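Side-chain contact in hypothetical protein (Nitrosomonas europaea, PDB 2ODK), which probably acts as the antitoxin component of a type II toxin-antitoxin system: residues Leu40-Ile43 against Gly44-Arg47. Sequence-based numbering, arbitrary orientation.
Sequences LVPI and GEWR
I43 lays its CG1-CD1 branch against the side chains of W46 and R47, three and four residues on. Its CD1 lies 4.0 Å from CD1 of W46, on the pyrrole part of the indole, while its CG1 comes within 3.9 Å of NE of R47. With CG1 anti to the backbone N (chi1 -172°), the isoleucine runs alongside the arginine, whose chain bends about CB-CG (chi2 -60°) and brings NE beside this apolar branch. On another side of the turn V41 puts CG1 4.0 Å from CB of E45 and 4.1 Å from CB of W46; the valine and glutamate side chains meet at about a right angle. E45 then extends beside P42, its OE1 3.8 Å from the ring's CD. P42 occupies the N-cap position, and its O accepts the first i to i+4 bond from N of W46 (3.1 Å, 167° at the hydrogen); O of I43 accepts the next from N of R47 (2.9 Å). These bonds mark the switch from strand 35-42 to helix 43-52. Residues 40-42 continue the sheet into an antiparallel strand of the second subunit, E36 of that subunit forms a salt bridge with R47, and C22 of helix 15-24 touches P42.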
# COMPACT_ATOMS: atom_id res chain seq x y z
N LEU A 40 -2.34 0.49 1.87
CA LEU A 40 -0.95 0.08 2.17
C LEU A 40 -1.03 -0.80 3.41
O LEU A 40 -1.50 -0.33 4.46
CB LEU A 40 -0.09 1.32 2.45
CG LEU A 40 1.42 1.02 2.53
CD1 LEU A 40 2.01 0.65 1.18
CD2 LEU A 40 2.20 2.16 3.17
N VAL A 41 -0.57 -2.05 3.26
CA VAL A 41 -0.75 -3.08 4.29
C VAL A 41 0.63 -3.53 4.77
O VAL A 41 1.52 -3.70 3.96
CB VAL A 41 -1.47 -4.32 3.66
CG1 VAL A 41 -1.64 -5.46 4.67
CG2 VAL A 41 -2.82 -3.89 3.04
N PRO A 42 0.81 -3.74 6.09
CA PRO A 42 2.11 -4.28 6.53
C PRO A 42 2.37 -5.60 5.81
O PRO A 42 1.47 -6.42 5.68
CB PRO A 42 1.89 -4.56 8.03
CG PRO A 42 0.74 -3.63 8.44
CD PRO A 42 -0.14 -3.54 7.20
N ILE A 43 3.60 -5.82 5.36
CA ILE A 43 3.82 -6.94 4.45
C ILE A 43 3.49 -8.29 5.12
O ILE A 43 2.90 -9.19 4.50
CB ILE A 43 5.24 -6.93 3.86
CG1 ILE A 43 5.43 -7.99 2.75
CG2 ILE A 43 6.32 -7.10 4.91
CD1 ILE A 43 4.64 -7.61 1.48
N GLY A 44 3.80 -8.40 6.42
CA GLY A 44 3.56 -9.67 7.13
C GLY A 44 2.07 -9.98 7.20
O GLY A 44 1.65 -11.15 7.07
N GLU A 45 1.27 -8.92 7.38
CA GLU A 45 -0.17 -9.11 7.44
C GLU A 45 -0.70 -9.59 6.08
O GLU A 45 -1.54 -10.50 6.02
CB GLU A 45 -0.84 -7.79 7.83
CG GLU A 45 -2.35 -7.86 7.85
CD GLU A 45 -3.00 -6.60 8.44
OE1 GLU A 45 -2.33 -5.87 9.19
OE2 GLU A 45 -4.21 -6.36 8.18
N TRP A 46 -0.20 -8.97 4.99
CA TRP A 46 -0.56 -9.42 3.67
C TRP A 46 -0.18 -10.89 3.42
O TRP A 46 -1.00 -11.68 2.91
CB TRP A 46 0.16 -8.51 2.65
CG TRP A 46 0.12 -8.95 1.22
CD1 TRP A 46 1.18 -9.41 0.45
CD2 TRP A 46 -1.00 -8.92 0.41
NE1 TRP A 46 0.74 -9.68 -0.82
CE2 TRP A 46 -0.59 -9.37 -0.89
CE3 TRP A 46 -2.30 -8.53 0.60
CZ2 TRP A 46 -1.46 -9.48 -1.95
CZ3 TRP A 46 -3.19 -8.63 -0.51
CH2 TRP A 46 -2.76 -9.09 -1.74
N ARG A 47 1.05 -11.26 3.79
CA ARG A 47 1.48 -12.65 3.54
C ARG A 47 0.56 -13.63 4.27
O ARG A 47 0.19 -14.67 3.73
CB ARG A 47 2.91 -12.90 4.02
CG ARG A 47 3.99 -12.05 3.32
CD ARG A 47 4.01 -12.29 1.83
NE ARG A 47 5.11 -11.58 1.18
CZ ARG A 47 5.25 -11.54 -0.14
NH1 ARG A 47 4.40 -12.22 -0.91
NH2 ARG A 47 6.27 -10.89 -0.69